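Long-range contacts in kelch-like protein 7 (Homo sapiens, PDB 3II7), which serves as the substrate-specific adapter of a CUL3-RBX1 E3 ubiquitin ligase, the part described here being its kelch-repeat beta-propeller domain: residues Q22-R27 with W36-C41; R14-G19 with C292-C297; G260-I265 with V281-V286. All blocks are in the same frame, centred on the assembly; numbering follows the deposited sequence. Where two conformers were deposited one is given.

Contact 1: Q22-R27 with W36-C41; sequences QPQSCR and WTDIRC. With EDO (1,2-ethanediol), chain B; EDO (1,2-ethanediol), chain D; EDO (1,2-ethanediol), chain E; EDO (1,2-ethanediol), chain M.
The guanidinium of Arg27 lies between Trp36 CB, 3.5 Å above one face and toward the rim, and Gln24 CG, 4.1 Å above the opposite face and likewise toward the rim. At the edge, in the plane, O1 of an ethanediol accepts from Arg27 NH1 at 2.9 Å. The same ethanediol, probably from the crystallisation liquor, sets its C1 over the centre of the Trp36 ring. Arg27 and Trp36 belong to the hairpin of strands 26-30 and 35-38, the outer half of a kelch propeller blade, and Gln24 to the turn leading into it. Arg27 and Asp38 form an antiparallel non-hydrogen-bonded pair. Their side chains rise side by side from one face of the sheet, and the bend of Arg27 at chi3 (96°) turns NE toward the carboxylate. Arg27 NE then reaches Asp38 OD1 at 2.8 Å, a salt bridge that is bent (135° at the hydrogen) and tilted from the guanidinium plane. An arginine suits this partly exposed place because its aliphatic stem packs while its head pairs with charge. Toward the interior the chemistry turns apolar: Cys26 and Ile39 meet CB to CB, a small side chain suiting this buried place. Beyond them Cys26 SG rests on Cys41 CB at 3.6 Å.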
loop_
_atom_site.group_PDB
_atom_site.type_symbol
_atom_site.label_atom_id
_atom_site.label_comp_id
_atom_site.label_asym_id
_atom_site.label_seq_id
_atom_site.Cartn_x
_atom_site.Cartn_y
_atom_site.Cartn_z
ATOM N N GLN A 22 18.131 -4.533 9.840
ATOM C CA GLN A 22 19.353 -5.129 9.267
ATOM C C GLN A 22 19.956 -4.205 8.227
ATOM O O GLN A 22 19.237 -3.398 7.593
ATOM C CB GLN A 22 19.089 -6.499 8.615
ATOM C CG GLN A 22 19.334 -7.689 9.521
ATOM C CD GLN A 22 18.360 -7.743 10.652
ATOM O OE1 GLN A 22 17.407 -6.974 10.684
ATOM N NE2 GLN A 22 18.592 -8.648 11.603
ATOM N N PRO A 23 21.280 -4.313 8.015
ATOM C CA PRO A 23 21.854 -3.462 6.975
ATOM C C PRO A 23 21.172 -3.621 5.604
ATOM O O PRO A 23 20.825 -4.745 5.180
ATOM C CB PRO A 23 23.326 -3.918 6.919
ATOM C CG PRO A 23 23.619 -4.359 8.295
ATOM C CD PRO A 23 22.324 -5.003 8.799
ATOM N N GLN A 24 20.967 -2.482 4.945
ATOM C CA GLN A 24 20.348 -2.399 3.625
ATOM C C GLN A 24 18.887 -2.848 3.603
ATOM O O GLN A 24 18.324 -3.048 2.527
ATOM C CB GLN A 24 21.178 -3.147 2.556
ATOM C CG GLN A 24 22.523 -2.503 2.234
ATOM C CD GLN A 24 23.589 -2.748 3.284
ATOM O OE1 GLN A 24 24.171 -1.805 3.816
ATOM N NE2 GLN A 24 23.865 -4.023 3.576
ATOM N N SER A 25 18.250 -2.951 4.769
ATOM C CA SER A 25 16.864 -3.420 4.827
ATOM C C SER A 25 15.839 -2.281 4.730
ATOM O O SER A 25 14.641 -2.540 4.582
ATOM C CB SER A 25 16.620 -4.247 6.078
ATOM O OG SER A 25 16.597 -3.435 7.225
ATOM N N CYS A 26 16.306 -1.025 4.796
ATOM C CA CYS A 26 15.453 0.136 4.438
ATOM C C CYS A 26 16.225 0.988 3.446
ATOM O O CYS A 26 17.398 1.267 3.671
ATOM C CB CYS A 26 15.074 0.976 5.653
ATOM S SG CYS A 26 14.164 0.147 6.928
ATOM N N ARG A 27 15.588 1.329 2.318
ATOM C CA ARG A 27 16.272 2.025 1.233
ATOM C C ARG A 27 15.321 2.904 0.431
ATOM O O ARG A 27 14.107 2.624 0.353
ATOM C CB ARG A 27 16.937 1.015 0.275
ATOM C CG ARG A 27 17.849 -0.030 0.911
ATOM C CD ARG A 27 18.684 -0.761 -0.135
ATOM N NE ARG A 27 20.018 -0.183 -0.282
ATOM C CZ ARG A 27 20.934 -0.564 -1.174
ATOM N NH1 ARG A 27 20.661 -1.538 -2.046
ATOM N NH2 ARG A 27 22.131 0.038 -1.199
ATOM N N TRP A 36 19.720 2.930 -5.515
ATOM C CA TRP A 36 19.238 2.522 -4.199
ATOM C C TRP A 36 20.144 3.169 -3.160
ATOM O O TRP A 36 21.407 3.090 -3.271
ATOM C CB TRP A 36 19.316 1.010 -4.049
ATOM C CG TRP A 36 18.337 0.205 -4.869
ATOM C CD1 TRP A 36 18.603 -0.489 -6.053
ATOM C CD2 TRP A 36 16.989 -0.055 -4.559
ATOM N NE1 TRP A 36 17.482 -1.149 -6.463
ATOM C CE2 TRP A 36 16.473 -0.903 -5.575
ATOM C CE3 TRP A 36 16.149 0.319 -3.502
ATOM C CZ2 TRP A 36 15.167 -1.344 -5.569
ATOM C CZ3 TRP A 36 14.849 -0.117 -3.508
ATOM C CH2 TRP A 36 14.369 -0.949 -4.532
ATOM N N THR A 37 19.540 3.810 -2.152
ATOM C CA THR A 37 20.296 4.437 -1.078
ATOM C C THR A 37 19.779 4.028 0.280
ATOM O O THR A 37 18.586 4.068 0.524
ATOM C CB THR A 37 20.222 5.979 -1.178
ATOM O OG1 THR A 37 20.643 6.390 -2.481
ATOM C CG2 THR A 37 21.113 6.630 -0.115
ATOM N N ASP A 38 20.686 3.656 1.173
ATOM C CA ASP A 38 20.317 3.225 2.532
ATOM C C ASP A 38 19.622 4.295 3.400
ATOM O O ASP A 38 19.988 5.464 3.381
ATOM C CB ASP A 38 21.550 2.714 3.276
ATOM C CG ASP A 38 22.127 1.428 2.683
ATOM O OD1 ASP A 38 21.475 0.757 1.854
ATOM O OD2 ASP A 38 23.260 1.094 3.083
ATOM N N ILE A 39 18.596 3.855 4.135
ATOM C CA ILE A 39 17.956 4.613 5.210
ATOM C C ILE A 39 18.255 3.878 6.507
ATOM O O ILE A 39 17.900 2.702 6.646
ATOM C CB ILE A 39 16.422 4.653 5.030
ATOM C CG1 ILE A 39 16.033 5.306 3.697
ATOM C CG2 ILE A 39 15.749 5.393 6.185
ATOM C CD1 ILE A 39 14.557 5.122 3.328
ATOM N N ARG A 40 18.884 4.555 7.462
ATOM C CA ARG A 40 19.107 3.966 8.774
ATOM C C ARG A 40 17.790 3.881 9.538
ATOM O O ARG A 40 17.052 4.860 9.604
ATOM C CB ARG A 40 20.142 4.764 9.568
ATOM C CG ARG A 40 21.547 4.682 8.964
ATOM C CD ARG A 40 22.515 5.579 9.687
ATOM N NE ARG A 40 22.125 6.985 9.525
ATOM C CZ ARG A 40 22.582 8.007 10.244
ATOM N NH1 ARG A 40 23.489 7.831 11.215
ATOM N NH2 ARG A 40 22.109 9.223 9.995
ATOM N N CYS A 41 17.496 2.694 10.078
ATOM C CA CYS A 41 16.262 2.425 10.836
ATOM C C CYS A 41 16.614 1.625 12.064
ATOM O O CYS A 41 17.154 0.530 11.937
ATOM C CB CYS A 41 15.297 1.613 10.019
ATOM S SG CYS A 41 13.751 1.177 10.848
HETATM C C1 EDO B . 17.994 -0.275 7.642
HETATM O O1 EDO B . 18.651 0.090 6.402
HETATM C C2 EDO B . 19.005 -0.624 8.726
HETATM O O2 EDO B . 19.519 0.527 9.406
HETATM C C1 EDO D . 23.417 0.613 6.905
HETATM O O1 EDO D . 23.548 -0.622 7.635
HETATM C C2 EDO D . 21.945 0.971 6.762
HETATM O O2 EDO D . 21.301 0.042 5.875
HETATM C C1 EDO E . 17.961 -3.485 -3.858
HETATM O O1 EDO E . 18.353 -3.207 -2.491
HETATM C C2 EDO E . 18.628 -4.756 -4.339
HETATM O O2 EDO E . 20.050 -4.631 -4.136
HETATM C C1 EDO M . 15.702 -8.119 12.970
HETATM O O1 EDO M . 16.687 -7.124 13.250
HETATM C C2 EDO M . 14.886 -7.748 11.724
HETATM O O2 EDO M . 14.698 -6.342 11.621
#

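Contact 2: R14-G19 with C292-C297; sequences RIALFG and CVVDTC
Arg14 and Val294 exchange two backbone hydrogen bonds, Val294 N to Arg14 O at 2.8 Å and Arg14 N to Val294 O at 3.0 Å. Ala16 and Cys292 repeat the pattern, so the two hydrogen-bonded pairs flank the non-hydrogen-bonded pair of Ile15 and Val293.

Arg14, Ala16, Cys292 and Val294 share one face. Ala16 CB touches Val294 CG1 at 3.8 Å, a methyl being small enough to sit between the branched valine and the thiol. Val294 CG2 lies between its own backbone N and carbonyl carbon, and comes within 3.6 Å of Arg14 CB. Cys292 SG lies at the edge of the Phe18 ring, near its plane, 4.5 Å from Phe18 CE1. On the other face Ile15 CG1 and Val293 CG2 meet more loosely, at 4.4 Å.

At the end of the strands Arg14 CG packs on Thr296 CG2 at 3.8 Å, the side chains crossing at about a right angle, and Thr296 OG1 lies over a face of the guanidinium. Asp12 holds both polar ends: its carboxylate forms a salt bridge with Arg14 NH1, and its carbonyl takes a hydrogen bond from Thr296 OG1.

The pairing joins the first kelch repeat to the last and closes the propeller ring, the C-terminal strand 290-295 completing the blade begun by 13-18, 26-30 and 35-38. Phe18, Cys292 and Val294 face strand 57-61 of the next blade, whereas Ile15 packs against strands 242-246 and 249-254 of the preceding one.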
loop_
_atom_site.group_PDB
_atom_site.type_symbol
_atom_site.label_atom_id
_atom_site.label_comp_id
_atom_site.label_asym_id
_atom_site.label_seq_id
_atom_site.Cartn_x
_atom_site.Cartn_y
_atom_site.Cartn_z
ATOM N N ARG A 14 11.110 10.095 -4.215
ATOM C CA ARG A 14 11.781 8.805 -4.019
ATOM C C ARG A 14 10.706 7.834 -3.658
ATOM O O ARG A 14 9.630 8.234 -3.164
ATOM C CB ARG A 14 12.777 8.837 -2.859
ATOM C CG ARG A 14 13.970 9.769 -3.003
ATOM C CD ARG A 14 14.986 9.301 -4.024
ATOM N NE ARG A 14 16.195 10.128 -3.939
ATOM C CZ ARG A 14 16.289 11.389 -4.381
ATOM N NH1 ARG A 14 15.257 12.001 -4.959
ATOM N NH2 ARG A 14 17.427 12.049 -4.237
ATOM N N ILE A 15 10.984 6.554 -3.885
ATOM C CA ILE A 15 10.156 5.474 -3.378
ATOM C C ILE A 15 10.920 4.839 -2.214
ATOM O O ILE A 15 12.056 4.377 -2.385
ATOM C CB ILE A 15 9.825 4.456 -4.466
ATOM C CG1 ILE A 15 9.145 5.153 -5.651
ATOM C CG2 ILE A 15 8.924 3.340 -3.858
ATOM C CD1 ILE A 15 8.912 4.301 -6.897
ATOM N N ALA A 16 10.328 4.876 -1.034
ATOM C CA ALA A 16 10.988 4.403 0.193
ATOM C C ALA A 16 10.471 3.031 0.548
ATOM O O ALA A 16 9.264 2.790 0.559
ATOM C CB ALA A 16 10.730 5.353 1.318
ATOM N N LEU A 17 11.405 2.127 0.838
ATOM C CA LEU A 17 11.079 0.744 1.208
ATOM C C LEU A 17 11.605 0.487 2.608
ATOM O O LEU A 17 12.767 0.806 2.904
ATOM C CB LEU A 17 11.684 -0.233 0.217
ATOM C CG LEU A 17 10.989 -0.297 -1.161
ATOM C CD1 LEU A 17 11.219 0.954 -1.956
ATOM C CD2 LEU A 17 11.468 -1.518 -1.936
ATOM N N PHE A 18 10.751 -0.063 3.472
ATOM C CA PHE A 18 11.126 -0.318 4.868
ATOM C C PHE A 18 11.008 -1.761 5.220
ATOM O O PHE A 18 9.918 -2.345 5.102
ATOM C CB PHE A 18 10.288 0.508 5.819
ATOM C CG PHE A 18 10.457 2.011 5.637
ATOM C CD1 PHE A 18 9.639 2.717 4.731
ATOM C CD2 PHE A 18 11.441 2.702 6.329
ATOM C CE1 PHE A 18 9.790 4.071 4.549
ATOM C CE2 PHE A 18 11.599 4.064 6.159
ATOM C CZ PHE A 18 10.762 4.761 5.259
ATOM N N GLY A 19 12.114 -2.345 5.700
ATOM C CA GLY A 19 12.174 -3.771 5.972
ATOM C C GLY A 19 12.918 -4.151 7.213
ATOM O O GLY A 19 13.459 -5.247 7.279
ATOM N N CYS A 292 6.262 3.328 0.121
ATOM C CA CYS A 292 5.504 4.543 -0.106
ATOM C C CYS A 292 6.333 5.515 -0.926
ATOM O O CYS A 292 7.562 5.376 -1.027
ATOM C CB CYS A 292 5.043 5.194 1.213
ATOM S SG CYS A 292 6.351 5.798 2.249
ATOM N N VAL A 293 5.658 6.473 -1.538
ATOM C CA VAL A 293 6.330 7.536 -2.260
ATOM C C VAL A 293 6.577 8.686 -1.294
ATOM O O VAL A 293 5.650 9.105 -0.556
ATOM C CB VAL A 293 5.504 8.029 -3.453
ATOM C CG1 VAL A 293 6.207 9.243 -4.160
ATOM C CG2 VAL A 293 5.252 6.883 -4.391
ATOM N N VAL A 294 7.813 9.174 -1.263
ATOM C CA VAL A 294 8.168 10.332 -0.454
ATOM C C VAL A 294 8.569 11.507 -1.346
ATOM O O VAL A 294 9.125 11.323 -2.409
ATOM C CB VAL A 294 9.330 10.027 0.543
ATOM C CG1 VAL A 294 9.046 8.800 1.359
ATOM C CG2 VAL A 294 10.613 9.882 -0.154
ATOM N N ASP A 295 8.273 12.711 -0.888
ATOM C CA ASP A 295 8.923 13.926 -1.370
ATOM C C ASP A 295 10.039 14.379 -0.383
ATOM O O ASP A 295 9.765 14.604 0.811
ATOM C CB ASP A 295 7.904 15.027 -1.492
ATOM C CG ASP A 295 8.369 16.140 -2.382
ATOM O OD1 ASP A 295 9.583 16.203 -2.686
ATOM O OD2 ASP A 295 7.516 16.951 -2.786
ATOM N N THR A 296 11.280 14.520 -0.875
ATOM C CA THR A 296 12.428 14.857 0.004
ATOM C C THR A 296 12.731 16.379 0.093
ATOM O O THR A 296 13.750 16.776 0.668
ATOM C CB THR A 296 13.744 14.088 -0.418
ATOM O OG1 THR A 296 14.159 14.507 -1.726
ATOM C CG2 THR A 296 13.543 12.567 -0.407
ATOM N N CYS A 297 11.841 17.216 -0.444
ATOM C CA CYS A 297 12.082 18.681 -0.517
ATOM C C CYS A 297 12.022 19.412 0.848
ATOM O O CYS A 297 11.159 19.143 1.696
ATOM C CB CYS A 297 11.102 19.331 -1.503
ATOM S SG CYS A 297 9.363 19.255 -0.992
#

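Contact 3: G260-I265 with V281-V286; sequences GRLGHI and VRAFPV. With EDO (1,2-ethanediol), chain Y; EDO (1,2-ethanediol), chain N.
Ile265 and Val281 cross obliquely, Ile265 CD1 meeting Val281 CG1 at 3.8 Å. Ile265 holds CG1 between its backbone N and carbonyl carbon (chi1 71°), a position that lays CG1 against Val281 CB and leaves CG2 near Arg282 O and Ala283. Branched at CB, this isoleucine can fill both directions at once; an alanine here would probably open a gap beside Val281 CG1 and leave the Val281 side chain and the Arg282-Ala283 backbone less firmly packed. Ala283 CB points across to Leu262 O at 3.4 Å and to the Leu262 side chain, close quarters that suit a methyl.

Arg261 runs extended from CG to NE alongside Pro285, both exposed. Its guanidinium lays one face on Pro285 CB, offset toward the rim and 3.4 Å from Arg261 NH1, while at the edge, in plane, a water accepts from NH1 and donates to Pro285 O. The His264 ring lies obliquely to the Val281 carbonyl, His264 CD2 3.4 Å from Val281 O, and NE2 approaches Arg282 CG.

Two backbone hydrogen bonds frame the antiparallel, non-hydrogen-bonded pair of His264 and Arg282: Ile265 N to Val281 O, and Ala283 N to Gly263 O, each 3.0 Å. Two further waters bridge Leu262 O to Phe284 O, and Gly263 O to Ala283 O. Here the start of strand 264-269 pairs briefly with the linker that leaves one kelch propeller blade after strand 274-278 and runs to strand 290-295, which completes the next blade.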
loop_
_atom_site.group_PDB
_atom_site.type_symbol
_atom_site.label_atom_id
_atom_site.label_comp_id
_atom_site.label_asym_id
_atom_site.label_seq_id
_atom_site.Cartn_x
_atom_site.Cartn_y
_atom_site.Cartn_z
ATOM N N GLY A 260 9.902 -18.251 -5.050
ATOM C CA GLY A 260 10.954 -17.255 -4.857
ATOM C C GLY A 260 10.411 -15.840 -4.858
ATOM O O GLY A 260 9.254 -15.589 -4.438
ATOM N N ARG A 261 11.222 -14.906 -5.337
ATOM C CA ARG A 261 10.847 -13.501 -5.328
ATOM C C ARG A 261 11.107 -12.861 -6.675
ATOM O O ARG A 261 11.849 -13.402 -7.530
ATOM C CB ARG A 261 11.624 -12.777 -4.240
ATOM C CG ARG A 261 13.150 -12.698 -4.487
ATOM C CD ARG A 261 13.892 -12.062 -3.327
ATOM N NE ARG A 261 15.306 -11.961 -3.676
ATOM C CZ ARG A 261 16.323 -12.049 -2.834
ATOM N NH1 ARG A 261 16.131 -12.259 -1.555
ATOM N NH2 ARG A 261 17.561 -11.933 -3.306
ATOM N N LEU A 262 10.518 -11.695 -6.866
ATOM C CA LEU A 262 10.846 -10.851 -7.980
ATOM C C LEU A 262 12.321 -10.508 -7.923
ATOM O O LEU A 262 12.846 -10.108 -6.868
ATOM C CB LEU A 262 10.016 -9.572 -7.950
ATOM C CG LEU A 262 10.202 -8.580 -9.089
ATOM C CD1 LEU A 262 9.643 -9.142 -10.415
ATOM C CD2 LEU A 262 9.526 -7.219 -8.763
ATOM N N GLY A 263 13.007 -10.721 -9.044
ATOM C CA GLY A 263 14.446 -10.562 -9.069
ATOM C C GLY A 263 14.930 -9.202 -9.548
ATOM O O GLY A 263 15.952 -8.697 -9.064
ATOM N N HIS A 264 14.243 -8.653 -10.555
ATOM C CA HIS A 264 14.565 -7.342 -11.138
ATOM C C HIS A 264 13.312 -6.521 -11.222
ATOM O O HIS A 264 12.230 -7.061 -11.367
ATOM C CB HIS A 264 15.189 -7.497 -12.515
ATOM C CG HIS A 264 16.581 -8.015 -12.467
ATOM N ND1 HIS A 264 16.855 -9.362 -12.343
ATOM C CD2 HIS A 264 17.779 -7.375 -12.435
ATOM C CE1 HIS A 264 18.172 -9.532 -12.279
ATOM N NE2 HIS A 264 18.753 -8.340 -12.322
ATOM N N ILE A 265 13.445 -5.203 -11.121
ATOM C CA ILE A 265 12.274 -4.353 -11.051
ATOM C C ILE A 265 11.486 -4.379 -12.353
ATOM O O ILE A 265 12.038 -4.625 -13.437
ATOM C CB ILE A 265 12.607 -2.868 -10.630
ATOM C CG1 ILE A 265 13.337 -2.124 -11.730
ATOM C CG2 ILE A 265 13.442 -2.826 -9.318
ATOM C CD1 ILE A 265 13.387 -0.617 -11.524
ATOM N N VAL A 281 18.557 -3.459 -12.886
ATOM C CA VAL A 281 18.158 -3.001 -11.565
ATOM C C VAL A 281 17.472 -4.149 -10.792
ATOM O O VAL A 281 16.347 -4.547 -11.100
ATOM C CB VAL A 281 17.210 -1.808 -11.648
ATOM C CG1 VAL A 281 16.907 -1.284 -10.250
ATOM C CG2 VAL A 281 17.803 -0.680 -12.499
ATOM N N ARG A 282 18.158 -4.624 -9.761
ATOM C CA ARG A 282 17.614 -5.672 -8.911
ATOM C C ARG A 282 16.468 -5.160 -8.063
ATOM O O ARG A 282 16.473 -4.015 -7.601
ATOM C CB ARG A 282 18.705 -6.267 -8.004
ATOM C CG ARG A 282 19.662 -7.208 -8.731
ATOM C CD ARG A 282 19.795 -8.512 -7.962
ATOM N NE ARG A 282 21.021 -9.246 -8.296
ATOM C CZ ARG A 282 21.584 -10.186 -7.530
ATOM N NH1 ARG A 282 21.051 -10.533 -6.357
ATOM N NH2 ARG A 282 22.702 -10.780 -7.937
ATOM N N ALA A 283 15.505 -6.039 -7.850
ATOM C CA ALA A 283 14.376 -5.785 -6.968
ATOM C C ALA A 283 14.833 -5.919 -5.523
ATOM O O ALA A 283 15.884 -6.565 -5.215
ATOM C CB ALA A 283 13.217 -6.745 -7.290
ATOM N N PHE A 284 14.057 -5.313 -4.628
ATOM C CA PHE A 284 14.334 -5.300 -3.208
ATOM C C PHE A 284 14.146 -6.737 -2.688
ATOM O O PHE A 284 13.168 -7.406 -3.042
ATOM C CB PHE A 284 13.372 -4.340 -2.493
ATOM C CG PHE A 284 13.866 -3.882 -1.167
ATOM C CD1 PHE A 284 15.009 -3.132 -1.097
ATOM C CD2 PHE A 284 13.178 -4.162 -0.003
ATOM C CE1 PHE A 284 15.497 -2.702 0.099
ATOM C CE2 PHE A 284 13.664 -3.714 1.209
ATOM C CZ PHE A 284 14.822 -2.982 1.253
ATOM N N PRO A 285 15.090 -7.225 -1.861
ATOM C CA PRO A 285 15.022 -8.646 -1.471
ATOM C C PRO A 285 14.067 -8.945 -0.309
ATOM O O PRO A 285 13.755 -10.111 -0.057
ATOM C CB PRO A 285 16.448 -8.951 -1.070
ATOM C CG PRO A 285 16.993 -7.624 -0.586
ATOM C CD PRO A 285 16.406 -6.632 -1.524
ATOM N N VAL A 286 13.620 -7.905 0.382
ATOM C CA VAL A 286 12.640 -8.036 1.461
ATOM C C VAL A 286 11.243 -7.863 0.884
ATOM O O VAL A 286 10.744 -6.736 0.708
ATOM C CB VAL A 286 12.888 -7.018 2.589
ATOM C CG1 VAL A 286 11.902 -7.269 3.755
ATOM C CG2 VAL A 286 14.331 -7.100 3.055
HETATM C C1 EDO Y . 21.198 -3.097 -8.203
HETATM O O1 EDO Y . 20.075 -2.333 -8.611
HETATM C C2 EDO Y . 21.198 -3.143 -6.690
HETATM O O2 EDO Y . 22.432 -3.676 -6.216
HETATM C C1 EDO N . 11.237 -12.418 2.850
HETATM O O1 EDO N . 11.429 -11.857 1.556
HETATM C C2 EDO N . 11.259 -11.302 3.854
HETATM O O2 EDO N . 10.164 -10.436 3.564
HETATM O O HOH W 1 13.585 -12.788 -0.088
HETATM O O HOH W 2 11.471 -8.876 -4.597
HETATM O O HOH W 3 16.529 -9.116 -5.848
#

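Overall arrangement
Contacts 1 and 2 belong to the same four-stranded blade: contact 1 pairs its two outer strands, and contact 2 pairs strand 13-18 with strand 290-295 on the inner side. Contact 2 has its centre nearest that of the chain, about 12 Å away, and is regular backbone pairing with mainly apolar side chains and one arginine at the strand end. The centres of contacts 1 and 3 lie about 19 and 17 Å from the chain's centre; packing there mixes with a partly exposed arginine in contact 1, and with exposed ones and waters in contact 3. Contact 3 belongs to the preceding blade and its outgoing loop. Phe284 ties the three together, packing on Arg27 and Leu17, while Trp36 NE1 makes a weak hydrogen bond to Arg282 O.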